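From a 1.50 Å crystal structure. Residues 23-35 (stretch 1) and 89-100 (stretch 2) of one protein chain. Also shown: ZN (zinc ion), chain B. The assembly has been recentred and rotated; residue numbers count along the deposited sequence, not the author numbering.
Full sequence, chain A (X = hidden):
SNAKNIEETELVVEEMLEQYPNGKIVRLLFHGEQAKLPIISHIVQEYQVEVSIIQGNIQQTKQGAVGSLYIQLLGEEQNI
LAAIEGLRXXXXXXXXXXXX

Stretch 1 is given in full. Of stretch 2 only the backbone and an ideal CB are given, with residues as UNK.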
ATOM      1  N   GLY A  23      12.916  -6.682   1.894  1.00 16.29           N
ATOM      2  CA  GLY A  23      11.479  -6.930   1.770  1.00 15.50           C
ATOM      3  C   GLY A  23      10.669  -5.656   1.931  1.00 15.49           C
ATOM      4  O   GLY A  23      11.108  -4.550   1.533  1.00 16.20           O
ATOM      5  N   LYS A  24       9.472  -5.787   2.501  1.00 15.00           N
ATOM      6  CA  LYS A  24       8.583  -4.649   2.745  1.00 15.39           C
ATOM      7  C   LYS A  24       8.085  -4.725   4.155  1.00 14.60           C
ATOM      8  O   LYS A  24       7.865  -5.846   4.674  1.00 16.12           O
ATOM      9  CB  LYS A  24       7.359  -4.708   1.805  1.00 15.70           C
ATOM     10  CG  LYS A  24       7.681  -4.568   0.332  1.00 20.36           C
ATOM     11  CD  LYS A  24       8.284  -3.203   0.089  1.00 25.89           C
ATOM     12  CE  LYS A  24       8.024  -2.641  -1.262  1.00 28.44           C
ATOM     13  NZ  LYS A  24       8.451  -1.198  -1.268  1.00 25.51           N
ATOM     14  N   ILE A  25       7.898  -3.573   4.784  1.00 14.05           N
ATOM     15  CA  ILE A  25       7.311  -3.499   6.113  1.00 14.11           C
ATOM     16  C   ILE A  25       5.890  -2.967   5.984  1.00 12.52           C
ATOM     17  O   ILE A  25       5.670  -1.929   5.368  1.00 12.15           O
ATOM     18  CB  ILE A  25       8.131  -2.670   7.075  1.00 15.40           C
ATOM     19  CG1 ILE A  25       9.562  -3.247   7.153  1.00 16.91           C
ATOM     20  CG2 ILE A  25       7.437  -2.674   8.413  1.00 15.01           C
ATOM     21  CD1 ILE A  25      10.498  -2.388   7.917  1.00 17.96           C
ATOM     22  N   VAL A  26       4.949  -3.699   6.553  1.00 12.82           N
ATOM     23  CA  VAL A  26       3.534  -3.394   6.419  1.00 13.30           C
ATOM     24  C   VAL A  26       2.887  -3.296   7.784  1.00 13.50           C
ATOM     25  O   VAL A  26       3.288  -4.007   8.723  1.00 13.92           O
ATOM     26  CB  VAL A  26       2.762  -4.418   5.538  1.00 13.65           C
ATOM     27  CG1 VAL A  26       3.125  -4.294   4.051  1.00 15.22           C
ATOM     28  CG2 VAL A  26       2.988  -5.850   5.995  1.00 14.67           C
ATOM     29  N   ARG A  27       1.885  -2.445   7.883  1.00 13.25           N
ATOM     30  CA  ARG A  27       1.049  -2.339   9.066  1.00 14.55           C
ATOM     31  C   ARG A  27      -0.277  -3.005   8.756  1.00 13.51           C
ATOM     32  O   ARG A  27      -0.901  -2.675   7.762  1.00 13.64           O
ATOM     33  CB  ARG A  27       0.845  -0.883   9.457  1.00 14.65           C
ATOM     34  CG  ARG A  27      -0.039  -0.672  10.684  1.00 16.61           C
ATOM     35  CD  ARG A  27      -0.378   0.796  10.860  1.00 22.08           C
ATOM     36  NE  ARG A  27      -1.303   1.177   9.785  1.00 27.45           N
ATOM     37  CZ  ARG A  27      -1.341   2.349   9.138  1.00 31.25           C
ATOM     38  NH1 ARG A  27      -0.537   3.367   9.436  1.00 33.06           N
ATOM     39  NH2 ARG A  27      -2.246   2.507   8.176  1.00 31.61           N
ATOM     40  N   LEU A  28      -0.677  -3.959   9.608  1.00 13.13           N
ATOM     41  CA  LEU A  28      -1.908  -4.727   9.509  1.00 13.53           C
ATOM     42  C   LEU A  28      -2.811  -4.206  10.628  1.00 13.79           C
ATOM     43  O   LEU A  28      -2.370  -4.128  11.776  1.00 14.00           O
ATOM     44  CB  LEU A  28      -1.656  -6.229   9.755  1.00 12.67           C
ATOM     45  CG  LEU A  28      -1.081  -7.104   8.615  1.00 13.83           C
ATOM     46  CD1 LEU A  28       0.329  -6.662   8.157  1.00 15.23           C
ATOM     47  CD2 LEU A  28      -1.056  -8.572   9.066  1.00 15.66           C
ATOM     48  N   LEU A  29      -4.079  -3.941  10.290  1.00 13.77           N
ATOM     49  CA  LEU A  29      -5.108  -3.548  11.284  1.00 14.09           C
ATOM     50  C   LEU A  29      -6.175  -4.616  11.409  1.00 13.38           C
ATOM     51  O   LEU A  29      -6.608  -5.204  10.387  1.00 13.35           O
ATOM     52  CB  LEU A  29      -5.797  -2.239  10.848  1.00 14.05           C
ATOM     53  CG  LEU A  29      -4.885  -1.035  10.693  1.00 16.29           C
ATOM     54  CD1 LEU A  29      -5.692   0.253  10.276  1.00 17.59           C
ATOM     55  CD2 LEU A  29      -4.001  -0.829  11.935  1.00 18.56           C
ATOM     56  N   PHE A  30      -6.581  -4.892  12.665  1.00 12.52           N
ATOM     57  CA  PHE A  30      -7.576  -5.918  12.999  1.00 13.22           C
ATOM     58  C   PHE A  30      -8.677  -5.203  13.752  1.00 12.90           C
ATOM     59  O   PHE A  30      -8.401  -4.539  14.736  1.00 13.92           O
ATOM     60  CB  PHE A  30      -6.963  -7.008  13.893  1.00 13.98           C
ATOM     61  CG  PHE A  30      -5.825  -7.743  13.223  1.00 13.62           C
ATOM     62  CD1 PHE A  30      -6.065  -8.833  12.399  1.00 14.78           C
ATOM     63  CD2 PHE A  30      -4.544  -7.271  13.335  1.00 15.50           C
ATOM     64  CE1 PHE A  30      -5.020  -9.497  11.748  1.00 16.45           C
ATOM     65  CE2 PHE A  30      -3.492  -7.953  12.709  1.00 14.87           C
ATOM     66  CZ  PHE A  30      -3.727  -9.033  11.923  1.00 16.76           C
ATOM     67  N   HIS A  31      -9.900  -5.243  13.216  1.00 13.21           N
ATOM     68  CA  HIS A  31     -11.055  -4.612  13.877  1.00 13.67           C
ATOM     69  C   HIS A  31     -12.079  -5.653  14.328  1.00 14.69           C
ATOM     70  O   HIS A  31     -13.146  -5.291  14.826  1.00 15.75           O
ATOM     71  CB  HIS A  31     -11.744  -3.617  12.936  1.00 14.14           C
ATOM     72  CG  HIS A  31     -10.830  -2.577  12.370  1.00 15.01           C
ATOM     73  ND1 HIS A  31     -10.162  -2.707  11.145  1.00 13.27           N
ATOM     74  CD2 HIS A  31     -10.495  -1.367  12.871  1.00 14.00           C
ATOM     75  CE1 HIS A  31      -9.454  -1.608  10.945  1.00 13.18           C
ATOM     76  NE2 HIS A  31      -9.632  -0.782  11.975  1.00 15.09           N
ATOM     77  N   GLY A  32     -11.767  -6.927  14.173  1.00 14.21           N
ATOM     78  CA  GLY A  32     -12.662  -8.033  14.517  1.00 14.47           C
ATOM     79  C   GLY A  32     -13.464  -8.557  13.360  1.00 15.29           C
ATOM     80  O   GLY A  32     -14.142  -9.585  13.505  1.00 16.52           O
ATOM     81  N   GLU A  33     -13.407  -7.842  12.220  1.00 14.35           N
ATOM     82  CA  GLU A  33     -14.079  -8.287  11.018  1.00 14.47           C
ATOM     83  C   GLU A  33     -13.238  -9.188  10.109  1.00 15.03           C
ATOM     84  O   GLU A  33     -13.743  -9.760   9.133  1.00 15.68           O
ATOM     85  CB  GLU A  33     -14.610  -7.089  10.219  1.00 13.98           C
ATOM     86  CG  GLU A  33     -13.666  -6.434   9.224  1.00 13.15           C
ATOM     87  CD  GLU A  33     -12.491  -5.621   9.794  1.00 12.81           C
ATOM     88  OE1 GLU A  33     -12.035  -5.831  10.957  1.00 14.65           O
ATOM     89  OE2 GLU A  33     -11.917  -4.773   9.041  1.00 14.37           O
ATOM     90  N   GLN A  34     -11.959  -9.322  10.447  1.00 14.83           N
ATOM     91  CA  GLN A  34     -11.044 -10.126   9.626  1.00 14.39           C
ATOM     92  C   GLN A  34     -11.487 -11.575   9.484  1.00 14.26           C
ATOM     93  O   GLN A  34     -12.195 -12.124  10.343  1.00 14.61           O
ATOM     94  CB  GLN A  34      -9.623 -10.074  10.192  1.00 13.57           C
ATOM     95  CG  GLN A  34      -9.519 -10.683  11.590  1.00 13.73           C
ATOM     96  CD  GLN A  34      -9.669  -9.645  12.738  1.00 12.63           C
ATOM     97  OE1 GLN A  34     -10.109  -8.524  12.535  1.00 14.54           O
ATOM     98  NE2 GLN A  34      -9.284 -10.061  13.968  1.00 16.24           N
ATOM     99  N   ALA A  35     -11.038 -12.201   8.402  1.00 14.35           N
ATOM    100  CA  ALA A  35     -11.312 -13.589   8.123  1.00 15.55           C
ATOM    101  C   ALA A  35     -10.976 -14.453   9.346  1.00 16.51           C
ATOM    102  O   ALA A  35      -9.938 -14.252  10.006  1.00 17.85           O
ATOM    103  CB  ALA A  35     -10.495 -14.065   6.893  1.00 16.14           C
ATOM    104  N   UNK A  89      -7.954  -8.477   1.184  1.00 11.70           N
ATOM    105  CA  UNK A  89      -9.138  -9.248   0.758  1.00 13.10           C
ATOM    106  C   UNK A  89      -9.693 -10.116   1.888  1.00 12.99           C
ATOM    107  O   UNK A  89     -10.902 -10.361   1.971  1.00 14.14           O
ATOM    108  CB  UNK A  89      -8.788 -10.132  -0.441  1.00 13.10           C
ATOM    109  N   UNK A  90      -8.794 -10.579   2.756  1.00 13.73           N
ATOM    110  CA  UNK A  90      -9.143 -11.277   3.997  1.00 13.73           C
ATOM    111  C   UNK A  90      -9.612 -10.305   5.104  1.00 13.59           C
ATOM    112  O   UNK A  90      -9.812 -10.746   6.237  1.00 15.54           O
ATOM    113  CB  UNK A  90      -7.939 -12.082   4.490  1.00 13.73           C
ATOM    114  N   UNK A  91      -9.831  -9.025   4.784  1.00 13.65           N
ATOM    115  CA  UNK A  91     -10.416  -8.012   5.680  1.00 13.43           C
ATOM    116  C   UNK A  91      -9.452  -7.612   6.785  1.00 13.09           C
ATOM    117  O   UNK A  91      -9.842  -7.244   7.896  1.00 14.71           O
ATOM    118  CB  UNK A  91     -11.715  -8.534   6.298  1.00 13.43           C
ATOM    119  N   UNK A  92      -8.159  -7.642   6.443  1.00 13.21           N
ATOM    120  CA  UNK A  92      -7.115  -7.078   7.236  1.00 12.91           C
ATOM    121  C   UNK A  92      -6.537  -5.877   6.457  1.00 13.40           C
ATOM    122  O   UNK A  92      -5.775  -6.047   5.499  1.00 13.26           O
ATOM    123  CB  UNK A  92      -6.047  -8.125   7.560  1.00 12.91           C
ATOM    124  N   UNK A  93      -6.883  -4.678   6.882  1.00 12.84           N
ATOM    125  CA  UNK A  93      -6.373  -3.458   6.231  1.00 13.44           C
ATOM    126  C   UNK A  93      -4.851  -3.414   6.382  1.00 13.48           C
ATOM    127  O   UNK A  93      -4.314  -3.606   7.465  1.00 12.97           O
ATOM    128  CB  UNK A  93      -7.011  -2.204   6.831  1.00 13.44           C
ATOM    129  N   UNK A  94      -4.150  -3.205   5.275  1.00 13.43           N
ATOM    130  CA  UNK A  94      -2.710  -3.364   5.233  1.00 14.03           C
ATOM    131  C   UNK A  94      -2.131  -2.247   4.394  1.00 14.42           C
ATOM    132  O   UNK A  94      -2.632  -1.937   3.319  1.00 15.09           O
ATOM    133  CB  UNK A  94      -2.314  -4.734   4.678  1.00 14.03           C
ATOM    134  N   UNK A  95      -1.070  -1.653   4.890  1.00 15.01           N
ATOM    135  CA  UNK A  95      -0.316  -0.734   4.073  1.00 17.78           C
ATOM    136  C   UNK A  95       1.174  -0.715   4.351  1.00 16.37           C
ATOM    137  O   UNK A  95       1.623  -0.937   5.460  1.00 15.44           O
ATOM    138  CB  UNK A  95      -0.878   0.677   4.257  1.00 17.78           C
ATOM    139  N   UNK A  96       1.917  -0.468   3.276  1.00 14.53           N
ATOM    140  CA  UNK A  96       3.361  -0.441   3.311  1.00 13.99           C
ATOM    141  C   UNK A  96       3.768   0.866   3.968  1.00 14.20           C
ATOM    142  O   UNK A  96       3.454   1.941   3.478  1.00 14.55           O
ATOM    143  CB  UNK A  96       3.964  -0.585   1.912  1.00 13.99           C
ATOM    144  N   UNK A  97       4.552   0.771   5.031  1.00 13.48           N
ATOM    145  CA  UNK A  97       4.976   1.953   5.777  1.00 15.42           C
ATOM    146  C   UNK A  97       5.961   2.791   4.943  1.00 15.35           C
ATOM    147  O   UNK A  97       6.548   2.295   3.995  1.00 15.57           O
ATOM    148  CB  UNK A  97       5.615   1.543   7.105  1.00 15.42           C
ATOM    149  N   UNK A  98       6.162   4.050   5.324  1.00 16.24           N
ATOM    150  CA  UNK A  98       7.113   4.920   4.599  1.00 15.95           C
ATOM    151  C   UNK A  98       6.575   5.602   3.354  1.00 16.64           C
ATOM    152  O   UNK A  98       7.362   6.143   2.540  1.00 17.50           O
ATOM    153  CB  UNK A  98       8.336   4.095   4.193  1.00 15.95           C
ATOM    154  N   UNK A  99       5.260   5.547   3.197  1.00 16.55           N
ATOM    155  CA  UNK A  99       4.610   6.207   2.046  1.00 17.31           C
ATOM    156  C   UNK A  99       3.738   7.383   2.411  1.00 19.86           C
ATOM    157  O   UNK A  99       2.927   7.830   1.583  1.00 21.26           O
ATOM    158  CB  UNK A  99       3.757   5.192   1.282  1.00 17.31           C
ATOM    159  N   UNK A 100       3.971   7.953   3.595  1.00 21.79           N
ATOM    160  CA  UNK A 100       3.300   9.170   3.985  1.00 23.89           C
ATOM    161  C   UNK A 100       4.357  10.285   3.846  1.00 23.57           C
ATOM    162  O   UNK A 100       4.026  11.466   3.913  1.00 23.43           O
ATOM    163  OXT UNK A 100       5.591  10.077   3.653  1.00 24.09           O
ATOM    164  CB  UNK A 100       2.726   9.077   5.400  1.00 23.89           C
TER
HETATM  165 ZN    ZN B 201     -10.266  -4.045   9.753  1.00 14.58          ZN

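Position 89 has helical backbone angles and an ideal CB out of reach of stretch 1, which sets no rule; it is Lys89. At 90 the carbonyl O accepts from Ala35 N (2.9 Å), and the ideal CB lies 4.0 Å from Ala35 CB. A modest apolar group suits, and Leu90 sets its CD2 4.0 Å from that methyl.

Position 91 has positive phi (72°), which favours glycine or asparagine, yet its CB points toward stretch 1, 3.7 Å from Glu33 O. A long polar chain could exploit that carbonyl. Arg91 lays one face of its guanidinium over it, CZ 3.3 Å from Glu33 O, without a hydrogen bond.

At 92 the CB points sideways, near Leu29 O, Phe30 CE1 and Gln34 CB. An apolar residue, branched or longer, would suit. Val92 reaches Leu28 CB with CG1 (3.7 Å) and Phe30 CE1 with CG2 (3.8 Å).

At 93 the zinc is the strongest cue. His31 ND1 and Glu33 OE2 each lie 1.9 Å from it, and the ideal CB of 93 is 4.2 Å from Leu29 CB and 4.7 Å from the zinc. A carboxylate of glutamate's length can span that gap; aspartate and cysteine fall short. Glu93 supplies OE1, 2.0 Å from the zinc, and water 3 is a further ligand.

From 94 to 96 antiparallel pairing alternates the faces. CB of 94 shares a face with Val26 and Leu28, so valine, isoleucine or threonine would fit. Thr94 puts CG2 3.7 Å from Val26 CB and turns OG1 back to donate to Val92 O (2.8 Å). Position 95 pairs with Arg27 through two backbone hydrogen bonds, its ideal CB 4.5 Å from Arg27 NH2: an acid or another acceptor is natural. Glu95 places CG over one face of the guanidinium and makes a long salt bridge, OE1 to NH2 3.6 Å. Position 96 faces Val26 again and favours a beta-branched apolar residue; Val96 CG2 meets Val26 CG1 at 3.8 Å.

At 97 the CB points toward stretch 1, and N donates to Ile25 O (2.9 Å); a sizeable apolar chain suits. Ile97 brings CD1 3.4 Å from Ile25 CG2.

The backbone angles at 98 would jam a CB against the preceding carbonyl O, hence Gly98. Nothing of stretch 1 nears the CB of 99; Asn99 ND2 bonds Val96 O (3.1 Å). At 100 an acid could approach Arg27: Glu100 OE1 stays 4.3 Å from Arg27 NH1, bridged by water 2.

Stretch 2 89-100: KLRVETEVIGNE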
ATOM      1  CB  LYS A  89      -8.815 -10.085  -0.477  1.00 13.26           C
ATOM      2  CG  LYS A  89      -8.576  -9.190  -1.732  1.00 13.98           C
ATOM      3  CD  LYS A  89      -8.184 -10.001  -2.998  1.00 15.88           C
ATOM      4  CE  LYS A  89      -6.770 -10.603  -2.891  1.00 16.66           C
ATOM      5  NZ  LYS A  89      -6.312 -11.226  -4.121  1.00 15.58           N
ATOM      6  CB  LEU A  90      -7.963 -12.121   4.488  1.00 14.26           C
ATOM      7  CG  LEU A  90      -7.575 -13.267   3.522  1.00 14.82           C
ATOM      8  CD1 LEU A  90      -6.269 -13.910   4.047  1.00 17.27           C
ATOM      9  CD2 LEU A  90      -8.727 -14.284   3.354  1.00 14.76           C
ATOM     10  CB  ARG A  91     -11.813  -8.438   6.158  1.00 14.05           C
ATOM     11  CG  ARG A  91     -12.754  -8.824   4.974  1.00 14.53           C
ATOM     12  CD  ARG A  91     -14.021  -9.598   5.328  1.00 14.92           C
ATOM     13  NE  ARG A  91     -14.912  -8.761   6.128  1.00 16.84           N
ATOM     14  CZ  ARG A  91     -16.009  -9.181   6.762  1.00 17.88           C
ATOM     15  NH1 ARG A  91     -16.366 -10.449   6.740  1.00 18.23           N
ATOM     16  NH2 ARG A  91     -16.715  -8.303   7.482  1.00 18.02           N
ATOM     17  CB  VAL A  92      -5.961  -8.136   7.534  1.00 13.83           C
ATOM     18  CG1 VAL A  92      -4.855  -7.457   8.304  1.00 12.61           C
ATOM     19  CG2 VAL A  92      -6.487  -9.368   8.255  1.00 13.27           C
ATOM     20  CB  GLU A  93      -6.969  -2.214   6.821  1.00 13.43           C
ATOM     21  CG  GLU A  93      -8.450  -2.026   6.558  1.00 14.00           C
ATOM     22  CD  GLU A  93      -9.359  -2.548   7.672  1.00 15.67           C
ATOM     23  OE1 GLU A  93      -8.929  -3.455   8.430  1.00 16.58           O
ATOM     24  OE2 GLU A  93     -10.480  -2.037   7.802  1.00 15.16           O
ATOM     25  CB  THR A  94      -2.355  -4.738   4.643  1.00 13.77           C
ATOM     26  OG1 THR A  94      -2.983  -5.788   5.406  1.00 13.72           O
ATOM     27  CG2 THR A  94      -0.835  -4.967   4.656  1.00 13.40           C
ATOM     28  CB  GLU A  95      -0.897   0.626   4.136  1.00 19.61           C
ATOM     29  CG  GLU A  95      -0.789   1.312   5.416  1.00 19.34           C
ATOM     30  CD  GLU A  95      -1.235   2.817   5.282  1.00 23.60           C
ATOM     31  OE1 GLU A  95      -2.238   3.088   4.598  1.00 26.93           O
ATOM     32  OE2 GLU A  95      -0.587   3.744   5.839  1.00 27.91           O
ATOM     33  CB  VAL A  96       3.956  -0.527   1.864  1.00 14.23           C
ATOM     34  CG1 VAL A  96       5.457  -0.369   1.911  1.00 14.61           C
ATOM     35  CG2 VAL A  96       3.564  -1.837   1.224  1.00 16.31           C
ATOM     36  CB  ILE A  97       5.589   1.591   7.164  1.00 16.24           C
ATOM     37  CG1 ILE A  97       6.908   0.866   7.007  1.00 16.77           C
ATOM     38  CG2 ILE A  97       4.565   0.805   8.008  1.00 16.48           C
ATOM     39  CD1 ILE A  97       7.747   0.746   8.321  1.00 18.04           C
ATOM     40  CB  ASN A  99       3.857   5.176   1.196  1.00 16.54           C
ATOM     41  CG  ASN A  99       4.803   4.246   0.467  1.00 16.05           C
ATOM     42  OD1 ASN A  99       5.406   4.605  -0.549  1.00 14.61           O
ATOM     43  ND2 ASN A  99       5.023   3.065   1.035  1.00 15.35           N
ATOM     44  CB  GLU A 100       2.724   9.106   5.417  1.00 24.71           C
ATOM     45  CG  GLU A 100       2.289   7.740   6.032  1.00 28.75           C
ATOM     46  CD  GLU A 100       0.771   7.367   5.919  1.00 30.65           C
ATOM     47  OE1 GLU A 100       0.379   6.273   6.357  1.00 33.84           O
ATOM     48  OE2 GLU A 100      -0.050   8.128   5.404  1.00 35.43           O
TER
HETATM   49  O   HOH W   1       7.613   1.355   0.005  1.00 19.60           O
HETATM   50  O   HOH W   2       0.119   6.511   9.042  1.00 40.98           O
HETATM   51  O   HOH W   3      -9.187  -5.837  10.110  1.00 13.46           O
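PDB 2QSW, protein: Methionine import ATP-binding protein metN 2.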